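Local structure of glutathionyl-hydroquinone reductase PcpF (4FQU) at residues A[3-9]-A[114-120]; A[51-57]-A[275-281]; A[84-89]-A[102-108]. The protein catalyses the glutathione-dependent reduction of glutathionyl-hydroquinones to hydroquinones, a step in the breakdown of the pollutant pentachlorophenol. All blocks are in the same frame, centred on the assembly; numbering follows the deposited sequence.

Overall arrangement
Contact 2 lies closest to the middle of the chain, about 8 Å between centres, and joins the thioredoxin-like N-terminal domain to the C-terminal helices. Contacts 1 and 3 lie farther out, about 22 and 18 Å from the chain centre, and mix buried with exposed residues. These two share an element, since W9 and V120 of contact 1 pack on Y106 of helix 106-112, the helix that begins in contact 3. Contact 3 reaches contact 2 through W86, which packs against A52. Chemistry follows place: contact 1 rests largely on backbone bonds, contact 3 combines two such bonds with apolar packing and an amide-ring stack, and contact 2 depends on aromatic and imidazole side chains.

Contact 1: A[3-9]-A[114-120]; sequences LLIDGVW and PTYTGRV
G7 and P114 open the contact between the N-terminal beta hairpin (strands 3-4 and 9-10) and the loop leading from helix 106-112 to strand 124-127 of the thioredoxin-like domain. The carbonyl O of P114 faces CA of G7, and that of T115 faces CA of D6, both in CA-H...O contacts. Y116 O accepts from G7 N at 3.2 Å. The Y116 ring carbon CD2 lies 3.6 Å from L4 CD1, and its hydroxyl donates to R119 O. At T117, OG1 sits beside its own backbone N (chi1 -43°), which turns the hydroxyl onto I5 O at 2.9 Å. A valine here would probably leave I5 O without this side-chain donor and the turn after strand 3-4 less firmly tied to the loop. G118 pairs with L4 as an antiparallel hydrogen-bonded bridge, L4 N to G118 O and G118 N to L4 O both measuring 3.0 Å. R119 CG crosses L3 CD2 at a slant, 4.1 Å away. R119 and V120 are glutathione-binding positions by similarity. V120 CG2 packs on L4 CG and meets the edge of the W9 indole, 3.5 Å from CZ3.

Contact 2: A[51-57]-A[275-281]; sequences FACPWAH and TINLRHA
A52 and A281 bring the backbones closest, their CA atoms 4.0 Å apart, while the chains diverge to 6.0 Å between the CA atoms of F51 and N277. Each segment runs from loop into helix, 54-65 and 278-287. F51 carries the largest share of the contact: N277 CB lies over one face of its ring, 3.8 Å from the centroid, and T275 O is at its edge. The F51 CB methylene sits over the H280 imidazole, and the edge of the F51 ring points to the H280 face with planes at 63°. N277 is the N-cap of its helix, OD1 accepting from H280 N at 2.9 Å. H57 CG lies opposite its backbone N (chi1 -155°), which carries the imidazole to T275. There H57 NE2 donates in its ring plane to T275 OG1 at 3.1 Å; T275 OG1 also bonds V272 O, and H57 ND1 is hydrogen-bonded to R237 NH1. A water donates to both F51 O and T275 O. R237 also bonds the carbonyls of F51 and A52, just before the probable nucleophile C53. This is the interface between thioredoxin-like and all-helical domains of a glutathione transferase, formed beside the Cys-Pro pair at the entry to the first thioredoxin-fold helix.

Contact 3: A[84-89]-A[102-108]; sequences NGWTFL and ADYLYQV
W86 and L105 are joined by one of two backbone hydrogen bonds: L105 N donates to W86 O at 2.8 Å, and F88 N donates to D103 O. Together they form a single bridge centred on T87 and Y104, whose CA atoms are 4.1 Å apart, and lay the loop 84-89 along the entry to helix 106-112. That entry is braced by the Q107 side chain, which folds back so that OE1 accepts from Y104 N, with a weaker bond from D103 N.

The apolar contacts lie round F88 and L105. The F88 ring has V108 CG2 at its edge, 4.2 Å from CE2, while CZ approaches L105 CD1 and CD2 approaches A102 CB. L105 lies alongside W86, its CG swung opposite the backbone N (chi1 -178°), with L105 CD2 3.5 Å from W86 CB and equally near CD1 of the indole. L105 also packs on I122 and I124.

Flat groups make the third kind of contact. The N84 amide is stacked on the Y104 ring, the planes only 6° apart, with N84 CB over the face at 3.9 Å from the centroid; D103 CB covers the opposite face. N84 ND2 also lies in the plane of the Y106 ring, at its edge, 3.7 Å from Y106 OH, without a hydrogen bond. Beyond this pair, Y106 stacks on W9.

By similarity W86 binds glutathione, and its ring stacks on H284 of the C-terminal domain. The bond at W86 O and the L105 methyl beside the indole probably limit its movement, consistent with a wall of the glutathione site, whereas the N84-Y104 stack rests on dispersion between an amide and a ring, with no hydrogen bond across the pair.

Contact 1: A[3-9]-A[114-120]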
loop_
_atom_site.group_PDB
_atom_site.type_symbol
_atom_site.label_atom_id
_atom_site.label_comp_id
_atom_site.label_asym_id
_atom_site.label_seq_id
_atom_site.Cartn_x
_atom_site.Cartn_y
_atom_site.Cartn_z
ATOM N N LEU A 3 12.100 -15.605 19.451
ATOM C CA LEU A 3 11.485 -16.136 20.655
ATOM C C LEU A 3 12.533 -16.288 21.740
ATOM O O LEU A 3 13.735 -16.315 21.485
ATOM C CB LEU A 3 10.884 -17.513 20.415
ATOM C CG LEU A 3 9.766 -17.706 19.410
ATOM C CD1 LEU A 3 9.269 -19.089 19.545
ATOM C CD2 LEU A 3 8.642 -16.763 19.659
ATOM N N LEU A 4 12.085 -16.387 22.973
ATOM C CA LEU A 4 13.011 -16.798 23.997
ATOM C C LEU A 4 12.856 -18.295 24.115
ATOM O O LEU A 4 11.764 -18.800 24.308
ATOM C CB LEU A 4 12.759 -16.082 25.327
ATOM C CG LEU A 4 13.495 -14.750 25.466
ATOM C CD1 LEU A 4 13.226 -14.169 26.820
ATOM C CD2 LEU A 4 14.989 -14.929 25.301
ATOM N N ILE A 5 13.946 -19.030 23.981
ATOM C CA ILE A 5 13.815 -20.485 23.984
ATOM C C ILE A 5 14.238 -21.137 25.272
ATOM O O ILE A 5 13.525 -21.981 25.770
ATOM C CB ILE A 5 14.512 -21.156 22.816
ATOM C CG1 ILE A 5 13.559 -22.182 22.223
ATOM C CG2 ILE A 5 15.884 -21.681 23.261
ATOM C CD1 ILE A 5 12.310 -21.555 21.727
ATOM N N ASP A 6 15.367 -20.779 25.846
ATOM C CA ASP A 6 15.568 -21.335 27.160
ATOM C C ASP A 6 16.268 -20.233 27.882
ATOM O O ASP A 6 17.255 -20.446 28.555
ATOM C CB ASP A 6 16.377 -22.651 27.116
ATOM C CG ASP A 6 15.491 -23.940 27.149
ATOM O OD1 ASP A 6 15.633 -24.837 26.280
ATOM O OD2 ASP A 6 14.670 -24.089 28.068
ATOM N N GLY A 7 15.746 -19.030 27.741
ATOM C CA GLY A 7 16.440 -17.865 28.230
ATOM C C GLY A 7 17.401 -17.415 27.130
ATOM O O GLY A 7 18.242 -16.509 27.306
ATOM N N VAL A 8 17.308 -18.051 25.974
ATOM C CA VAL A 8 18.200 -17.607 24.949
ATOM C C VAL A 8 17.426 -17.034 23.816
ATOM O O VAL A 8 16.372 -17.527 23.480
ATOM C CB VAL A 8 19.051 -18.733 24.477
ATOM C CG1 VAL A 8 19.835 -18.327 23.232
ATOM C CG2 VAL A 8 19.971 -19.096 25.583
ATOM N N TRP A 9 17.939 -15.991 23.201
ATOM C CA TRP A 9 17.131 -15.355 22.197
ATOM C C TRP A 9 17.367 -16.010 20.856
ATOM O O TRP A 9 18.498 -16.154 20.437
ATOM C CB TRP A 9 17.391 -13.849 22.149
ATOM C CG TRP A 9 16.634 -13.177 21.043
ATOM C CD1 TRP A 9 17.132 -12.745 19.853
ATOM C CD2 TRP A 9 15.245 -12.908 21.013
ATOM N NE1 TRP A 9 16.137 -12.211 19.090
ATOM C CE2 TRP A 9 14.967 -12.294 19.789
ATOM C CE3 TRP A 9 14.208 -13.112 21.913
ATOM C CZ2 TRP A 9 13.723 -11.885 19.447
ATOM C CZ3 TRP A 9 12.976 -12.708 21.573
ATOM C CH2 TRP A 9 12.738 -12.108 20.345
ATOM N N PRO A 114 15.092 -17.003 34.276
ATOM C CA PRO A 114 16.258 -17.128 33.416
ATOM C C PRO A 114 16.141 -18.149 32.314
ATOM O O PRO A 114 16.934 -18.103 31.351
ATOM C CB PRO A 114 17.332 -17.536 34.399
ATOM C CG PRO A 114 16.949 -16.861 35.608
ATOM C CD PRO A 114 15.488 -17.181 35.674
ATOM N N THR A 115 15.163 -19.038 32.415
ATOM C CA THR A 115 15.017 -20.060 31.393
ATOM C C THR A 115 13.773 -19.846 30.549
ATOM O O THR A 115 13.465 -20.660 29.693
ATOM C CB THR A 115 14.984 -21.444 32.032
ATOM O OG1 THR A 115 14.079 -21.427 33.153
ATOM C CG2 THR A 115 16.369 -21.797 32.505
ATOM N N TYR A 116 13.063 -18.752 30.803
ATOM C CA TYR A 116 11.815 -18.432 30.120
ATOM C C TYR A 116 11.733 -18.873 28.664
ATOM O O TYR A 116 12.586 -18.550 27.854
ATOM C CB TYR A 116 11.550 -16.934 30.203
ATOM C CG TYR A 116 10.317 -16.479 29.460
ATOM C CD1 TYR A 116 9.053 -16.502 30.060
ATOM C CD2 TYR A 116 10.398 -16.011 28.171
ATOM C CE1 TYR A 116 7.898 -16.074 29.381
ATOM C CE2 TYR A 116 9.242 -15.577 27.500
ATOM C CZ TYR A 116 8.005 -15.615 28.111
ATOM O OH TYR A 116 6.898 -15.178 27.426
ATOM N N THR A 117 10.679 -19.605 28.331
ATOM C CA THR A 117 10.402 -19.925 26.941
ATOM C C THR A 117 9.104 -19.289 26.520
ATOM O O THR A 117 8.056 -19.682 27.020
ATOM C CB THR A 117 10.192 -21.419 26.750
ATOM O OG1 THR A 117 11.181 -22.154 27.496
ATOM C CG2 THR A 117 10.223 -21.746 25.269
ATOM N N GLY A 118 9.151 -18.335 25.606
ATOM C CA GLY A 118 7.918 -17.858 25.023
ATOM C C GLY A 118 8.108 -16.660 24.152
ATOM O O GLY A 118 9.236 -16.347 23.767
ATOM N N ARG A 119 7.036 -15.957 23.816
ATOM C CA ARG A 119 7.311 -14.752 23.040
ATOM C C ARG A 119 7.735 -13.618 23.971
ATOM O O ARG A 119 7.590 -13.718 25.181
ATOM C CB ARG A 119 6.166 -14.380 22.124
ATOM C CG ARG A 119 5.319 -15.555 21.743
ATOM C CD ARG A 119 4.175 -15.068 20.917
ATOM N NE ARG A 119 4.719 -14.275 19.844
ATOM C CZ ARG A 119 4.157 -13.173 19.379
ATOM N NH1 ARG A 119 2.997 -12.745 19.909
ATOM N NH2 ARG A 119 4.774 -12.522 18.381
ATOM N N VAL A 120 8.339 -12.581 23.410
ATOM C CA VAL A 120 8.860 -11.468 24.214
ATOM C C VAL A 120 8.203 -10.215 23.687
ATOM O O VAL A 120 8.744 -9.602 22.739
ATOM C CB VAL A 120 10.426 -11.276 24.111
ATOM C CG1 VAL A 120 10.843 -10.085 24.916
ATOM C CG2 VAL A 120 11.192 -12.485 24.624
#

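Contact 2: A[51-57]-A[275-281]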
loop_
_atom_site.group_PDB
_atom_site.type_symbol
_atom_site.label_atom_id
_atom_site.label_comp_id
_atom_site.label_asym_id
_atom_site.label_seq_id
_atom_site.Cartn_x
_atom_site.Cartn_y
_atom_site.Cartn_z
ATOM N N PHE A 51 5.623 3.156 20.933
ATOM C CA PHE A 51 4.703 3.941 20.155
ATOM C C PHE A 51 4.187 3.153 18.942
ATOM O O PHE A 51 3.164 3.528 18.344
ATOM C CB PHE A 51 5.356 5.262 19.745
ATOM C CG PHE A 51 5.214 6.355 20.768
ATOM C CD1 PHE A 51 3.982 6.868 21.091
ATOM C CD2 PHE A 51 6.303 6.869 21.407
ATOM C CE1 PHE A 51 3.866 7.878 22.043
ATOM C CE2 PHE A 51 6.165 7.853 22.344
ATOM C CZ PHE A 51 4.972 8.365 22.648
ATOM N N ALA A 52 4.873 2.064 18.585
ATOM C CA ALA A 52 4.511 1.347 17.373
ATOM C C ALA A 52 3.316 0.438 17.624
ATOM O O ALA A 52 2.299 0.546 16.917
ATOM C CB ALA A 52 5.674 0.580 16.878
ATOM N N CYS A 53 3.447 -0.430 18.639
ATOM C CA CYS A 53 2.448 -1.430 19.043
ATOM C C CYS A 53 1.078 -0.846 19.346
ATOM O O CYS A 53 0.960 -0.024 20.245
ATOM C CB CYS A 53 2.939 -2.059 20.332
ATOM S SG CYS A 53 2.476 -3.699 20.512
ATOM N N PRO A 54 0.024 -1.271 18.627
ATOM C CA PRO A 54 -1.313 -0.759 18.953
ATOM C C PRO A 54 -1.875 -1.476 20.178
ATOM O O PRO A 54 -2.899 -1.104 20.734
ATOM C CB PRO A 54 -2.118 -1.129 17.732
ATOM C CG PRO A 54 -1.530 -2.386 17.324
ATOM C CD PRO A 54 -0.041 -2.262 17.547
ATOM N N TRP A 55 -1.196 -2.524 20.611
ATOM C CA TRP A 55 -1.666 -3.246 21.771
ATOM C C TRP A 55 -1.132 -2.457 22.933
ATOM O O TRP A 55 -1.830 -2.302 23.925
ATOM C CB TRP A 55 -1.140 -4.694 21.829
ATOM C CG TRP A 55 -1.366 -5.479 20.570
ATOM C CD1 TRP A 55 -0.432 -5.778 19.613
ATOM C CD2 TRP A 55 -2.603 -6.027 20.102
ATOM N NE1 TRP A 55 -1.021 -6.469 18.578
ATOM C CE2 TRP A 55 -2.350 -6.634 18.859
ATOM C CE3 TRP A 55 -3.895 -6.025 20.589
ATOM C CZ2 TRP A 55 -3.326 -7.240 18.122
ATOM C CZ3 TRP A 55 -4.860 -6.629 19.848
ATOM C CH2 TRP A 55 -4.573 -7.227 18.623
ATOM N N ALA A 56 0.097 -1.948 22.818
ATOM C CA ALA A 56 0.671 -1.204 23.944
ATOM C C ALA A 56 -0.024 0.145 24.066
ATOM O O ALA A 56 -0.265 0.663 25.191
ATOM C CB ALA A 56 2.165 -1.024 23.802
ATOM N N HIS A 57 -0.376 0.703 22.908
ATOM C CA HIS A 57 -1.151 1.936 22.887
ATOM C C HIS A 57 -2.338 1.845 23.819
ATOM O O HIS A 57 -2.674 2.808 24.479
ATOM C CB HIS A 57 -1.658 2.220 21.492
ATOM C CG HIS A 57 -1.933 3.665 21.236
ATOM N ND1 HIS A 57 -2.225 4.148 19.981
ATOM C CD2 HIS A 57 -1.957 4.728 22.071
ATOM C CE1 HIS A 57 -2.411 5.451 20.053
ATOM N NE2 HIS A 57 -2.258 5.828 21.308
ATOM N N THR A 275 -0.195 10.335 23.376
ATOM C CA THR A 275 0.170 8.930 23.295
ATOM C C THR A 275 0.310 8.467 21.851
ATOM O O THR A 275 0.628 7.306 21.593
ATOM C CB THR A 275 -0.791 7.997 24.075
ATOM O OG1 THR A 275 -2.097 8.035 23.510
ATOM C CG2 THR A 275 -0.872 8.383 25.545
ATOM N N ILE A 276 0.078 9.376 20.906
ATOM C CA ILE A 276 0.153 9.032 19.489
ATOM C C ILE A 276 1.484 9.447 18.903
ATOM O O ILE A 276 1.952 10.509 19.188
ATOM C CB ILE A 276 -0.943 9.711 18.671
ATOM C CG1 ILE A 276 -2.325 9.350 19.218
ATOM C CG2 ILE A 276 -0.792 9.326 17.222
ATOM C CD1 ILE A 276 -3.450 10.080 18.592
ATOM N N ASN A 277 2.122 8.617 18.098
ATOM C CA ASN A 277 3.309 9.100 17.428
ATOM C C ASN A 277 3.410 8.340 16.133
ATOM O O ASN A 277 4.025 7.286 16.036
ATOM C CB ASN A 277 4.562 8.985 18.313
ATOM C CG ASN A 277 5.825 9.505 17.616
ATOM O OD1 ASN A 277 5.983 9.324 16.411
ATOM N ND2 ASN A 277 6.728 10.149 18.376
ATOM N N LEU A 278 2.740 8.877 15.137
ATOM C CA LEU A 278 2.603 8.194 13.874
ATOM C C LEU A 278 3.922 8.111 13.117
ATOM O O LEU A 278 4.147 7.156 12.413
ATOM C CB LEU A 278 1.530 8.887 13.048
ATOM C CG LEU A 278 0.254 8.114 12.745
ATOM C CD1 LEU A 278 -0.151 7.246 13.870
ATOM C CD2 LEU A 278 -0.880 9.044 12.321
ATOM N N ARG A 279 4.808 9.085 13.266
ATOM C CA ARG A 279 6.117 8.994 12.634
ATOM C C ARG A 279 6.729 7.681 13.072
ATOM O O ARG A 279 7.128 6.855 12.251
ATOM C CB ARG A 279 7.010 10.152 13.054
ATOM C CG ARG A 279 8.216 10.338 12.208
ATOM C CD ARG A 279 9.105 11.535 12.586
ATOM N NE ARG A 279 8.368 12.785 12.751
ATOM C CZ ARG A 279 8.864 13.916 13.253
ATOM N NH1 ARG A 279 10.120 13.989 13.645
ATOM N NH2 ARG A 279 8.083 14.980 13.365
ATOM N N HIS A 280 6.782 7.478 14.378
ATOM C CA HIS A 280 7.352 6.280 14.946
ATOM C C HIS A 280 6.677 5.011 14.477
ATOM O O HIS A 280 7.336 4.103 14.017
ATOM C CB HIS A 280 7.238 6.374 16.444
ATOM C CG HIS A 280 8.024 5.345 17.201
ATOM N ND1 HIS A 280 9.225 5.634 17.825
ATOM C CD2 HIS A 280 7.746 4.046 17.486
ATOM C CE1 HIS A 280 9.654 4.549 18.448
ATOM N NE2 HIS A 280 8.776 3.576 18.261
ATOM N N ALA A 281 5.363 4.919 14.586
ATOM C CA ALA A 281 4.701 3.710 14.093
ATOM C C ALA A 281 5.035 3.441 12.620
ATOM O O ALA A 281 5.545 2.376 12.258
ATOM C CB ALA A 281 3.209 3.793 14.290
HETATM O O HOH W 1 1.100 4.230 20.616
#

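Contact 3: A[84-89]-A[102-108]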
loop_
_atom_site.group_PDB
_atom_site.type_symbol
_atom_site.label_atom_id
_atom_site.label_comp_id
_atom_site.label_asym_id
_atom_site.label_seq_id
_atom_site.Cartn_x
_atom_site.Cartn_y
_atom_site.Cartn_z
ATOM N N ASN A 84 17.220 -8.840 17.416
ATOM C CA ASN A 84 16.968 -9.003 18.846
ATOM C C ASN A 84 15.544 -8.618 19.236
ATOM O O ASN A 84 15.170 -8.625 20.390
ATOM C CB ASN A 84 17.984 -8.213 19.680
ATOM C CG ASN A 84 19.444 -8.546 19.326
ATOM O OD1 ASN A 84 20.022 -7.906 18.453
ATOM N ND2 ASN A 84 20.045 -9.530 20.023
ATOM N N GLY A 85 14.712 -8.297 18.276
ATOM C CA GLY A 85 13.381 -7.868 18.644
ATOM C C GLY A 85 13.362 -6.514 19.323
ATOM O O GLY A 85 14.259 -5.689 19.145
ATOM N N TRP A 86 12.320 -6.263 20.091
ATOM C CA TRP A 86 12.181 -4.957 20.689
ATOM C C TRP A 86 13.398 -4.690 21.551
ATOM O O TRP A 86 13.764 -5.526 22.363
ATOM C CB TRP A 86 10.943 -4.921 21.559
ATOM C CG TRP A 86 9.610 -5.040 20.866
ATOM C CD1 TRP A 86 8.682 -5.990 21.085
ATOM C CD2 TRP A 86 9.040 -4.136 19.899
ATOM N NE1 TRP A 86 7.577 -5.757 20.299
ATOM C CE2 TRP A 86 7.775 -4.621 19.568
ATOM C CE3 TRP A 86 9.486 -2.978 19.274
ATOM C CZ2 TRP A 86 6.946 -3.985 18.660
ATOM C CZ3 TRP A 86 8.640 -2.351 18.340
ATOM C CH2 TRP A 86 7.401 -2.861 18.051
ATOM N N THR A 87 13.994 -3.514 21.383
ATOM C CA THR A 87 15.279 -3.143 21.972
ATOM C C THR A 87 15.124 -1.771 22.623
ATOM O O THR A 87 14.205 -1.029 22.301
ATOM C CB THR A 87 16.368 -3.004 20.887
ATOM O OG1 THR A 87 17.027 -1.765 21.060
ATOM C CG2 THR A 87 15.781 -2.854 19.533
ATOM N N PHE A 88 16.019 -1.431 23.541
ATOM C CA PHE A 88 16.074 -0.086 24.092
ATOM C C PHE A 88 17.292 0.685 23.571
ATOM O O PHE A 88 17.842 1.526 24.254
ATOM C CB PHE A 88 16.153 -0.166 25.608
ATOM C CG PHE A 88 14.978 -0.841 26.235
ATOM C CD1 PHE A 88 13.753 -0.212 26.280
ATOM C CD2 PHE A 88 15.089 -2.104 26.786
ATOM C CE1 PHE A 88 12.670 -0.820 26.841
ATOM C CE2 PHE A 88 13.998 -2.719 27.358
ATOM C CZ PHE A 88 12.785 -2.068 27.381
ATOM N N LEU A 89 17.753 0.372 22.373
ATOM C CA LEU A 89 18.943 1.025 21.850
ATOM C C LEU A 89 18.507 2.402 21.492
ATOM O O LEU A 89 17.360 2.607 21.128
ATOM C CB LEU A 89 19.470 0.324 20.600
ATOM C CG LEU A 89 19.833 -1.167 20.726
ATOM C CD1 LEU A 89 20.136 -1.765 19.379
ATOM C CD2 LEU A 89 20.980 -1.441 21.700
ATOM N N ALA A 102 18.333 -2.827 30.576
ATOM C CA ALA A 102 18.406 -3.843 29.541
ATOM C C ALA A 102 18.647 -3.197 28.219
ATOM O O ALA A 102 18.131 -2.115 27.981
ATOM C CB ALA A 102 17.111 -4.586 29.491
ATOM N N ASP A 103 19.405 -3.853 27.347
ATOM C CA ASP A 103 19.554 -3.355 25.987
ATOM C C ASP A 103 18.358 -3.841 25.174
ATOM O O ASP A 103 17.808 -3.116 24.334
ATOM C CB ASP A 103 20.840 -3.849 25.329
ATOM C CG ASP A 103 22.102 -3.434 26.072
ATOM O OD1 ASP A 103 22.605 -2.321 25.811
ATOM O OD2 ASP A 103 22.621 -4.249 26.890
ATOM N N TYR A 104 17.949 -5.074 25.451
ATOM C CA TYR A 104 16.889 -5.725 24.704
ATOM C C TYR A 104 15.698 -6.073 25.585
ATOM O O TYR A 104 15.876 -6.459 26.741
ATOM C CB TYR A 104 17.440 -7.001 24.127
ATOM C CG TYR A 104 18.699 -6.786 23.365
ATOM C CD1 TYR A 104 18.723 -5.908 22.315
ATOM C CD2 TYR A 104 19.863 -7.458 23.688
ATOM C CE1 TYR A 104 19.872 -5.694 21.591
ATOM C CE2 TYR A 104 21.018 -7.247 22.981
ATOM C CZ TYR A 104 21.029 -6.358 21.916
ATOM O OH TYR A 104 22.167 -6.106 21.142
ATOM N N LEU A 105 14.483 -5.955 25.037
ATOM C CA LEU A 105 13.265 -6.270 25.793
ATOM C C LEU A 105 13.325 -7.665 26.322
ATOM O O LEU A 105 12.984 -7.884 27.460
ATOM C CB LEU A 105 11.994 -6.066 24.975
ATOM C CG LEU A 105 10.606 -6.301 25.603
ATOM C CD1 LEU A 105 10.279 -5.323 26.681
ATOM C CD2 LEU A 105 9.538 -6.223 24.499
ATOM N N TYR A 106 13.781 -8.608 25.499
ATOM C CA TYR A 106 13.959 -9.996 25.955
ATOM C C TYR A 106 14.700 -10.103 27.293
ATOM O O TYR A 106 14.359 -10.940 28.105
ATOM C CB TYR A 106 14.518 -10.941 24.862
ATOM C CG TYR A 106 16.009 -10.909 24.503
ATOM C CD1 TYR A 106 16.979 -11.252 25.414
ATOM C CD2 TYR A 106 16.423 -10.591 23.217
ATOM C CE1 TYR A 106 18.320 -11.256 25.072
ATOM C CE2 TYR A 106 17.760 -10.570 22.871
ATOM C CZ TYR A 106 18.697 -10.908 23.808
ATOM O OH TYR A 106 20.023 -10.894 23.481
ATOM N N GLN A 107 15.674 -9.236 27.554
ATOM C CA GLN A 107 16.335 -9.224 28.868
ATOM C C GLN A 107 15.424 -8.861 30.058
ATOM O O GLN A 107 15.836 -9.068 31.209
ATOM C CB GLN A 107 17.536 -8.264 28.896
ATOM C CG GLN A 107 18.734 -8.685 28.136
ATOM C CD GLN A 107 19.590 -7.520 27.789
ATOM O OE1 GLN A 107 19.106 -6.510 27.277
ATOM N NE2 GLN A 107 20.869 -7.624 28.086
ATOM N N VAL A 108 14.240 -8.283 29.811
ATOM C CA VAL A 108 13.317 -7.995 30.896
ATOM C C VAL A 108 12.687 -9.307 31.318
ATOM O O VAL A 108 12.658 -9.637 32.503
ATOM C CB VAL A 108 12.204 -7.006 30.516
ATOM C CG1 VAL A 108 11.246 -6.807 31.690
ATOM C CG2 VAL A 108 12.781 -5.670 30.111
#